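Local coordinates for protein neuraminidase (Influenza A virus, PDB 4GDI) that forms a calcium-binding beta-propeller tetramer that may remove terminal sialic acids from glycoconjugates, although its putative active site has diverged from that of related neuraminidases, at residues V173-E178 with W187-T192; S158-V163 with L225-E230. All coordinates share one frame; numbering follows the deposited sequence.

Interaction 1 of 2, residues V173-E178 with W187-T192; sequences VHRIYE and WKQLNT. With NAG (2-acetamido-2-deoxy-beta-D-glucopyranose), chain G.
The guanidinium of Arg175 is stacked face to face over the indole of Trp187: its plane is 11° from that of the ring, and Arg175 CZ sits 3.4 Å from the centroid of the Trp187 six-membered ring, a cation-pi pair. In its own plane the guanidinium grips Gln189 OE1 side-on, Arg175 NE at 3.0 Å on a lone pair and Arg175 NH2 at 3.2 Å nearly in line with the carbonyl. Beside the stack, Trp187 CB makes a CH-pi contact 3.8 Å from the centroid of the Tyr177 ring. Trp187 CG, between its backbone N and carbonyl carbon (chi1 55°), comes 3.9 Å from Tyr177 CE2; the side chains point the same way, but little of one ring covers the other. On the other face of the sheet, Ile176 CD1 meets Leu190 CD2 at 3.7 Å, the two chains crossing at about a right angle. Leu190 N donates to His174 O (2.9 Å); a water accepts from His174 N, donates to Leu190 O and also bonds Thr192 OG1. Next to Thr192, Asn191 ND2 carries the glycan. With the Ile176–Lys188 hydrogen-bonded pair flanked by two non-hydrogen-bonded pairs, this beta hairpin forms the third and the outermost strand of a four-stranded antiparallel propeller blade.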
ATOM      1  N   VAL A 173      27.223 -10.371 -31.671  1.00 27.71           N
ATOM      2  CA  VAL A 173      26.211  -9.965 -32.637  1.00 33.31           C
ATOM      3  C   VAL A 173      25.223  -9.033 -31.929  1.00 27.54           C
ATOM      4  O   VAL A 173      24.870  -9.267 -30.780  1.00 29.36           O
ATOM      5  CB  VAL A 173      25.490 -11.190 -33.227  1.00 31.90           C
ATOM      6  CG1 VAL A 173      24.373 -10.762 -34.169  1.00 42.04           C
ATOM      7  CG2 VAL A 173      26.491 -12.080 -33.956  1.00 38.82           C
ATOM      8  N   HIS A 174      24.809  -7.968 -32.608  1.00 26.19           N
ATOM      9  CA  HIS A 174      23.916  -6.973 -32.021  1.00 26.40           C
ATOM     10  C   HIS A 174      22.810  -6.633 -33.005  1.00 23.92           C
ATOM     11  O   HIS A 174      23.064  -6.344 -34.168  1.00 28.46           O
ATOM     12  CB  HIS A 174      24.715  -5.732 -31.624  1.00 24.31           C
ATOM     13  CG  HIS A 174      25.905  -6.057 -30.788  1.00 20.53           C
ATOM     14  ND1 HIS A 174      25.806  -6.371 -29.447  1.00 24.64           N
ATOM     15  CD2 HIS A 174      27.209  -6.213 -31.113  1.00 24.35           C
ATOM     16  CE1 HIS A 174      27.002  -6.662 -28.977  1.00 28.26           C
ATOM     17  NE2 HIS A 174      27.876  -6.568 -29.968  1.00 22.50           N
ATOM     18  N   ARG A 175      21.575  -6.723 -32.532  1.00 24.43           N
ATOM     19  CA  ARG A 175      20.414  -6.468 -33.363  1.00 22.95           C
ATOM     20  C   ARG A 175      19.497  -5.425 -32.728  1.00 27.12           C
ATOM     21  O   ARG A 175      19.322  -5.406 -31.509  1.00 24.50           O
ATOM     22  CB  ARG A 175      19.612  -7.757 -33.520  1.00 29.18           C
ATOM     23  CG  ARG A 175      20.326  -8.853 -34.266  1.00 31.04           C
ATOM     24  CD  ARG A 175      19.436 -10.074 -34.401  1.00 42.35           C
ATOM     25  NE  ARG A 175      20.010 -11.045 -35.320  1.00 49.92           N
ATOM     26  CZ  ARG A 175      19.408 -12.163 -35.706  1.00 54.21           C
ATOM     27  NH1 ARG A 175      18.193 -12.465 -35.251  1.00 40.07           N
ATOM     28  NH2 ARG A 175      20.026 -12.978 -36.554  1.00 53.96           N
ATOM     29  N   ILE A 176      18.909  -4.568 -33.560  1.00 23.98           N
ATOM     30  CA  ILE A 176      17.793  -3.746 -33.136  1.00 22.98           C
ATOM     31  C   ILE A 176      16.520  -4.527 -33.400  1.00 26.15           C
ATOM     32  O   ILE A 176      16.305  -5.011 -34.515  1.00 24.57           O
ATOM     33  CB  ILE A 176      17.679  -2.447 -33.936  1.00 27.24           C
ATOM     34  CG1 ILE A 176      18.967  -1.645 -33.850  1.00 33.54           C
ATOM     35  CG2 ILE A 176      16.501  -1.620 -33.403  1.00 37.61           C
ATOM     36  CD1 ILE A 176      18.991  -0.454 -34.783  1.00 32.42           C
ATOM     37  N   TYR A 177      15.683  -4.651 -32.379  1.00 25.82           N
ATOM     38  CA  TYR A 177      14.361  -5.218 -32.548  1.00 21.80           C
ATOM     39  C   TYR A 177      13.301  -4.117 -32.473  1.00 26.68           C
ATOM     40  O   TYR A 177      13.338  -3.266 -31.586  1.00 27.77           O
ATOM     41  CB  TYR A 177      14.113  -6.269 -31.474  1.00 26.75           C
ATOM     42  CG  TYR A 177      14.699  -7.617 -31.797  1.00 28.63           C
ATOM     43  CD1 TYR A 177      16.042  -7.898 -31.564  1.00 28.24           C
ATOM     44  CD2 TYR A 177      13.911  -8.612 -32.335  1.00 27.36           C
ATOM     45  CE1 TYR A 177      16.572  -9.144 -31.863  1.00 25.96           C
ATOM     46  CE2 TYR A 177      14.432  -9.852 -32.648  1.00 27.23           C
ATOM     47  CZ  TYR A 177      15.753 -10.115 -32.410  1.00 28.30           C
ATOM     48  OH  TYR A 177      16.243 -11.362 -32.712  1.00 30.46           O
ATOM     49  N   GLU A 178      12.365  -4.117 -33.415  1.00 24.54           N
ATOM     50  CA  GLU A 178      11.212  -3.240 -33.309  1.00 23.41           C
ATOM     51  C   GLU A 178       9.995  -4.038 -32.842  1.00 22.67           C
ATOM     52  O   GLU A 178       9.662  -5.052 -33.446  1.00 25.24           O
ATOM     53  CB  GLU A 178      10.892  -2.580 -34.644  1.00 25.40           C
ATOM     54  CG  GLU A 178       9.649  -1.724 -34.569  1.00 22.23           C
ATOM     55  CD  GLU A 178       9.253  -1.127 -35.914  1.00 32.68           C
ATOM     56  OE1 GLU A 178       9.940  -1.396 -36.917  1.00 42.82           O
ATOM     57  OE2 GLU A 178       8.248  -0.387 -35.955  1.00 35.55           O
ATOM     58  N   TRP A 187      13.528  -6.863 -37.385  1.00 29.43           N
ATOM     59  CA  TRP A 187      14.782  -6.610 -36.722  1.00 32.60           C
ATOM     60  C   TRP A 187      15.862  -6.383 -37.762  1.00 35.86           C
ATOM     61  O   TRP A 187      15.712  -6.736 -38.935  1.00 25.11           O
ATOM     62  CB  TRP A 187      15.138  -7.753 -35.768  1.00 33.95           C
ATOM     63  CG  TRP A 187      15.171  -9.107 -36.407  1.00 35.79           C
ATOM     64  CD1 TRP A 187      14.146  -9.998 -36.495  1.00 34.72           C
ATOM     65  CD2 TRP A 187      16.296  -9.727 -37.034  1.00 28.73           C
ATOM     66  NE1 TRP A 187      14.558 -11.133 -37.147  1.00 40.58           N
ATOM     67  CE2 TRP A 187      15.876 -10.991 -37.487  1.00 39.05           C
ATOM     68  CE3 TRP A 187      17.616  -9.333 -37.261  1.00 38.51           C
ATOM     69  CZ2 TRP A 187      16.729 -11.866 -38.146  1.00 38.45           C
ATOM     70  CZ3 TRP A 187      18.460 -10.200 -37.915  1.00 52.47           C
ATOM     71  CH2 TRP A 187      18.016 -11.451 -38.353  1.00 51.71           C
ATOM     72  N   LYS A 188      16.945  -5.767 -37.319  1.00 32.00           N
ATOM     73  CA  LYS A 188      18.024  -5.382 -38.196  1.00 29.35           C
ATOM     74  C   LYS A 188      19.315  -5.739 -37.460  1.00 37.04           C
ATOM     75  O   LYS A 188      19.525  -5.324 -36.324  1.00 28.51           O
ATOM     76  CB  LYS A 188      17.908  -3.880 -38.486  1.00 32.26           C
ATOM     77  CG  LYS A 188      19.150  -3.202 -39.053  1.00 34.75           C
ATOM     78  CD  LYS A 188      19.393  -3.564 -40.488  1.00 40.33           C
ATOM     79  CE  LYS A 188      18.988  -2.438 -41.429  1.00 61.15           C
ATOM     80  NZ  LYS A 188      17.511  -2.276 -41.523  1.00 62.05           N
ATOM     81  N   GLN A 189      20.152  -6.566 -38.071  1.00 30.22           N
ATOM     82  CA  GLN A 189      21.433  -6.881 -37.456  1.00 28.69           C
ATOM     83  C   GLN A 189      22.393  -5.754 -37.790  1.00 24.33           C
ATOM     84  O   GLN A 189      22.553  -5.403 -38.944  1.00 28.57           O
ATOM     85  CB  GLN A 189      21.963  -8.229 -37.953  1.00 34.81           C
ATOM     86  CG  GLN A 189      23.175  -8.748 -37.194  1.00 40.15           C
ATOM     87  CD  GLN A 189      23.360 -10.251 -37.372  1.00 55.13           C
ATOM     88  OE1 GLN A 189      22.474 -11.049 -37.033  1.00 49.49           O
ATOM     89  NE2 GLN A 189      24.508 -10.643 -37.914  1.00 42.18           N
ATOM     90  N   LEU A 190      22.987  -5.149 -36.771  1.00 23.48           N
ATOM     91  CA  LEU A 190      23.940  -4.067 -36.979  1.00 26.39           C
ATOM     92  C   LEU A 190      25.280  -4.611 -37.483  1.00 33.21           C
ATOM     93  O   LEU A 190      25.713  -5.676 -37.058  1.00 25.39           O
ATOM     94  CB  LEU A 190      24.181  -3.332 -35.663  1.00 24.69           C
ATOM     95  CG  LEU A 190      22.930  -2.766 -35.007  1.00 26.77           C
ATOM     96  CD1 LEU A 190      23.286  -2.110 -33.678  1.00 28.19           C
ATOM     97  CD2 LEU A 190      22.269  -1.799 -35.947  1.00 25.65           C
ATOM     98  N   ASN A 191      25.942  -3.870 -38.368  1.00 29.79           N
ATOM     99  CA  ASN A 191      27.321  -4.193 -38.737  1.00 30.51           C
ATOM    100  C   ASN A 191      28.287  -3.641 -37.695  1.00 25.10           C
ATOM    101  O   ASN A 191      28.616  -2.454 -37.693  1.00 32.77           O
ATOM    102  CB  ASN A 191      27.673  -3.673 -40.143  1.00 27.33           C
ATOM    103  CG  ASN A 191      29.126  -3.971 -40.530  1.00 33.31           C
ATOM    104  OD1 ASN A 191      29.844  -4.650 -39.791  1.00 34.26           O
ATOM    105  ND2 ASN A 191      29.561  -3.452 -41.682  1.00 34.28           N
ATOM    106  N   THR A 192      28.738  -4.514 -36.805  1.00 27.39           N
ATOM    107  CA  THR A 192      29.621  -4.127 -35.705  1.00 24.80           C
ATOM    108  C   THR A 192      31.003  -4.790 -35.827  1.00 23.26           C
ATOM    109  O   THR A 192      31.718  -4.989 -34.832  1.00 26.88           O
ATOM    110  CB  THR A 192      28.994  -4.494 -34.343  1.00 27.75           C
ATOM    111  OG1 THR A 192      28.668  -5.894 -34.319  1.00 31.05           O
ATOM    112  CG2 THR A 192      27.722  -3.667 -34.104  1.00 22.36           C
TER
HETATM  113  C1  NAG G   1      31.008  -3.448 -41.740  1.00 40.49           C
HETATM  114  C2  NAG G   1      31.187  -3.062 -43.202  1.00 43.06           C
HETATM  115  C3  NAG G   1      32.640  -2.774 -43.587  1.00 47.44           C
HETATM  116  C4  NAG G   1      33.336  -1.915 -42.534  1.00 52.02           C
HETATM  117  C5  NAG G   1      33.013  -2.404 -41.119  1.00 45.24           C
HETATM  118  C6  NAG G   1      33.634  -1.493 -40.065  1.00 49.02           C
HETATM  119  C7  NAG G   1      29.655  -3.657 -44.939  1.00 53.09           C
HETATM  120  C8  NAG G   1      29.030  -4.719 -45.797  1.00 51.18           C
HETATM  121  N2  NAG G   1      30.604  -4.047 -44.091  1.00 38.02           N
HETATM  122  O3  NAG G   1      32.544  -2.030 -44.771  1.00 63.00           O
HETATM  123  O4  NAG G   1      34.732  -1.910 -42.754  1.00 53.94           O
HETATM  124  O5  NAG G   1      31.607  -2.436 -40.954  1.00 39.14           O
HETATM  125  O6  NAG G   1      33.180  -0.176 -40.298  1.00 40.59           O
HETATM  126  O7  NAG G   1      29.291  -2.479 -45.023  1.00 50.02           O
HETATM  127  O   HOH W   1      26.236  -7.286 -34.940  1.00 30.75           O

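Interaction 2 of 2, residues S158-V163 with L225-E230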
ATOM      1  N   SER A 158       5.625   2.160 -31.308  1.00 27.90           N
ATOM      2  CA  SER A 158       6.708   1.233 -31.650  1.00 29.90           C
ATOM      3  C   SER A 158       7.826   1.313 -30.600  1.00 24.70           C
ATOM      4  O   SER A 158       8.333   2.400 -30.320  1.00 25.18           O
ATOM      5  CB  SER A 158       7.299   1.568 -33.027  1.00 27.52           C
ATOM      6  OG  SER A 158       6.358   1.397 -34.070  1.00 33.84           O
ATOM      7  N   CYS A 159       8.221   0.176 -30.044  1.00 23.59           N
ATOM      8  CA  CYS A 159       9.291   0.141 -29.041  1.00 22.62           C
ATOM      9  C   CYS A 159      10.546  -0.565 -29.579  1.00 31.15           C
ATOM     10  O   CYS A 159      10.463  -1.627 -30.195  1.00 30.68           O
ATOM     11  CB  CYS A 159       8.790  -0.549 -27.770  1.00 26.74           C
ATOM     12  SG  CYS A 159       7.371   0.310 -26.984  1.00 30.02           S
ATOM     13  N   PHE A 160      11.711   0.021 -29.329  1.00 22.64           N
ATOM     14  CA  PHE A 160      12.957  -0.499 -29.880  1.00 19.59           C
ATOM     15  C   PHE A 160      13.906  -0.917 -28.763  1.00 23.81           C
ATOM     16  O   PHE A 160      13.987  -0.255 -27.731  1.00 18.79           O
ATOM     17  CB  PHE A 160      13.619   0.571 -30.741  1.00 21.86           C
ATOM     18  CG  PHE A 160      12.739   1.072 -31.847  1.00 19.82           C
ATOM     19  CD1 PHE A 160      11.785   2.046 -31.604  1.00 27.09           C
ATOM     20  CD2 PHE A 160      12.880   0.577 -33.138  1.00 19.30           C
ATOM     21  CE1 PHE A 160      10.962   2.517 -32.634  1.00 28.28           C
ATOM     22  CE2 PHE A 160      12.054   1.041 -34.172  1.00 21.01           C
ATOM     23  CZ  PHE A 160      11.095   2.007 -33.909  1.00 26.70           C
ATOM     24  N   VAL A 161      14.609  -2.024 -28.962  1.00 23.98           N
ATOM     25  CA  VAL A 161      15.571  -2.493 -27.973  1.00 20.13           C
ATOM     26  C   VAL A 161      16.733  -3.163 -28.685  1.00 27.90           C
ATOM     27  O   VAL A 161      16.555  -3.760 -29.744  1.00 23.83           O
ATOM     28  CB  VAL A 161      14.923  -3.460 -26.993  1.00 19.83           C
ATOM     29  CG1 VAL A 161      14.430  -4.712 -27.716  1.00 27.44           C
ATOM     30  CG2 VAL A 161      15.880  -3.824 -25.883  1.00 26.16           C
ATOM     31  N   ILE A 162      17.924  -3.018 -28.121  1.00 25.71           N
ATOM     32  CA  ILE A 162      19.114  -3.689 -28.626  1.00 22.18           C
ATOM     33  C   ILE A 162      19.261  -5.043 -27.938  1.00 26.37           C
ATOM     34  O   ILE A 162      19.297  -5.119 -26.717  1.00 24.79           O
ATOM     35  CB  ILE A 162      20.402  -2.869 -28.368  1.00 25.58           C
ATOM     36  CG1 ILE A 162      20.253  -1.429 -28.890  1.00 29.36           C
ATOM     37  CG2 ILE A 162      21.599  -3.535 -29.021  1.00 30.73           C
ATOM     38  CD1 ILE A 162      19.837  -1.344 -30.321  1.00 33.25           C
ATOM     39  N   VAL A 163      19.333  -6.108 -28.730  1.00 23.19           N
ATOM     40  CA  VAL A 163      19.577  -7.447 -28.205  1.00 22.82           C
ATOM     41  C   VAL A 163      20.933  -7.967 -28.696  1.00 25.61           C
ATOM     42  O   VAL A 163      21.257  -7.836 -29.877  1.00 24.66           O
ATOM     43  CB  VAL A 163      18.485  -8.420 -28.677  1.00 23.77           C
ATOM     44  CG1 VAL A 163      18.813  -9.839 -28.254  1.00 24.78           C
ATOM     45  CG2 VAL A 163      17.120  -7.996 -28.143  1.00 27.88           C
ATOM     46  N   LEU A 225      25.489   4.683 -31.080  1.00 22.63           N
ATOM     47  CA  LEU A 225      24.578   4.250 -32.120  1.00 21.46           C
ATOM     48  C   LEU A 225      23.492   5.309 -32.288  1.00 23.44           C
ATOM     49  O   LEU A 225      22.962   5.820 -31.308  1.00 19.62           O
ATOM     50  CB  LEU A 225      23.973   2.898 -31.748  1.00 23.62           C
ATOM     51  CG  LEU A 225      22.811   2.380 -32.592  1.00 21.99           C
ATOM     52  CD1 LEU A 225      23.238   1.977 -33.994  1.00 21.73           C
ATOM     53  CD2 LEU A 225      22.142   1.212 -31.855  1.00 27.79           C
ATOM     54  N   ARG A 226      23.194   5.647 -33.537  1.00 20.39           N
ATOM     55  CA  ARG A 226      22.082   6.529 -33.862  1.00 21.68           C
ATOM     56  C   ARG A 226      21.235   5.788 -34.863  1.00 21.22           C
ATOM     57  O   ARG A 226      21.761   5.294 -35.864  1.00 25.00           O
ATOM     58  CB  ARG A 226      22.582   7.820 -34.518  1.00 21.71           C
ATOM     59  CG  ARG A 226      23.517   8.646 -33.641  1.00 28.22           C
ATOM     60  CD  ARG A 226      24.441   9.492 -34.501  1.00 27.72           C
ATOM     61  NE  ARG A 226      25.342  10.304 -33.693  1.00 26.32           N
ATOM     62  CZ  ARG A 226      26.333  11.030 -34.192  1.00 29.70           C
ATOM     63  NH1 ARG A 226      26.575  11.026 -35.497  1.00 26.66           N
ATOM     64  NH2 ARG A 226      27.088  11.758 -33.384  1.00 30.32           N
ATOM     65  N   PHE A 227      19.939   5.690 -34.609  1.00 24.29           N
ATOM     66  CA  PHE A 227      19.067   5.024 -35.560  1.00 27.48           C
ATOM     67  C   PHE A 227      17.674   5.629 -35.608  1.00 30.28           C
ATOM     68  O   PHE A 227      17.292   6.387 -34.724  1.00 27.62           O
ATOM     69  CB  PHE A 227      19.049   3.505 -35.325  1.00 26.80           C
ATOM     70  CG  PHE A 227      18.335   3.049 -34.074  1.00 24.42           C
ATOM     71  CD1 PHE A 227      16.989   2.720 -34.109  1.00 17.65           C
ATOM     72  CD2 PHE A 227      19.032   2.852 -32.884  1.00 25.07           C
ATOM     73  CE1 PHE A 227      16.338   2.252 -32.980  1.00 17.95           C
ATOM     74  CE2 PHE A 227      18.387   2.376 -31.752  1.00 26.80           C
ATOM     75  CZ  PHE A 227      17.038   2.072 -31.798  1.00 22.33           C
ATOM     76  N   THR A 228      16.959   5.337 -36.690  1.00 27.00           N
ATOM     77  CA  THR A 228      15.630   5.879 -36.928  1.00 20.89           C
ATOM     78  C   THR A 228      14.547   4.841 -36.643  1.00 20.95           C
ATOM     79  O   THR A 228      14.830   3.645 -36.438  1.00 24.68           O
ATOM     80  CB  THR A 228      15.455   6.335 -38.384  1.00 23.29           C
ATOM     81  OG1 THR A 228      15.392   5.188 -39.247  1.00 22.07           O
ATOM     82  CG2 THR A 228      16.609   7.251 -38.838  1.00 27.62           C
ATOM     83  N   LYS A 229      13.304   5.305 -36.644  1.00 26.63           N
ATOM     84  CA  LYS A 229      12.147   4.428 -36.550  1.00 21.08           C
ATOM     85  C   LYS A 229      12.131   3.386 -37.661  1.00 19.62           C
ATOM     86  O   LYS A 229      11.478   2.368 -37.532  1.00 24.55           O
ATOM     87  CB  LYS A 229      10.855   5.244 -36.641  1.00 29.73           C
ATOM     88  CG  LYS A 229      10.314   5.723 -35.321  1.00 48.93           C
ATOM     89  CD  LYS A 229       8.910   6.293 -35.501  1.00 61.77           C
ATOM     90  CE  LYS A 229       7.838   5.235 -35.251  1.00 67.71           C
ATOM     91  NZ  LYS A 229       6.512   5.656 -35.772  1.00 73.96           N
ATOM     92  N   GLU A 230      12.823   3.652 -38.764  1.00 21.39           N
ATOM     93  CA  GLU A 230      12.857   2.720 -39.894  1.00 23.07           C
ATOM     94  C   GLU A 230      14.066   1.772 -39.849  1.00 26.87           C
ATOM     95  O   GLU A 230      14.293   0.998 -40.779  1.00 25.02           O
ATOM     96  CB  GLU A 230      12.868   3.507 -41.203  1.00 26.62           C
ATOM     97  CG  GLU A 230      11.653   4.428 -41.360  1.00 21.81           C
ATOM     98  CD  GLU A 230      10.308   3.694 -41.225  1.00 37.68           C
ATOM     99  OE1 GLU A 230      10.208   2.476 -41.557  1.00 26.55           O
ATOM    100  OE2 GLU A 230       9.347   4.349 -40.765  1.00 40.67           O
TER
HETATM  101  O   HOH W   2       4.709   3.835 -34.518  1.00 50.50           O
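Lys229 NZ is held from two sources: a salt bridge to Glu156 and a bond to a water at 2.9 Å, which also lies 3.0 Å from Ser158 OG and so joins the two segments. Ser158 OG has a second partner in Glu178, a residue of a calcium site occupied in another structure of this protein but not in this chain. The contact is the packing of neighbouring sheets in a beta-propeller. The axes of 158-163 and 225-228 come no nearer than 10.5 Å, with 149° between their N-to-C directions; at that distance the two segments meet through side chains, not backbone pairing.

At the centre is an aromatic pair, an offset edge-to-face arrangement in which the edge of Phe227 is directed toward the face of Phe160, with the planes at 62°. Phe227 CE1 comes to 3.8 Å from Phe160 CD2, while Phe160 CB lies in the plane of the Phe227 ring, at its edge. Phe227 CG sits between its backbone N and carbonyl carbon (chi1 71°), and from there the ring presents CE1 and CZ to Phe160 CB. The far end of Phe160 meets the turn at Thr228-Glu230: Lys229 O lies near the plane of the Phe160 ring, at its edge, 3.7 Å from Phe160 CE2. That turn is an ST turn, in which Thr228 OG1 accepts from Glu230 N at 3.0 Å.

Beyond the aromatic pair, at the Ile162-Leu225 end, the contact is between aliphatic tips. Ile176 of the adjoining strand touches Ile162, and Tyr233 packs on Leu225 and Phe227 from the second blade's own outer strand. Ile162 and Leu225 reach toward each other tip to tip, the CD1 methyl of Ile162 standing 3.8 Å from the CD2 methyl of Leu225.

In the fold
From the N terminus the chain passes 158-163, turns into 173-178, and turns again into 187-192, so interaction 1 closes a short hairpin with eight residues between its segments. Only much later, after strands 200-205 and 208-214, does it reach 225-230, where interaction 2 closes a loop of 61 residues that wholly contains interaction 1. The first contact is made within one four-stranded sheet; the second ties that sheet to the next one in sequence. They meet through strand 173-180: Arg175 O is 2.9 Å from Val163 N, a probable hydrogen bond, and Ile176 CD1 packs 3.6 Å from Phe227 CG, so the hairpin shares in the interface between the sheets.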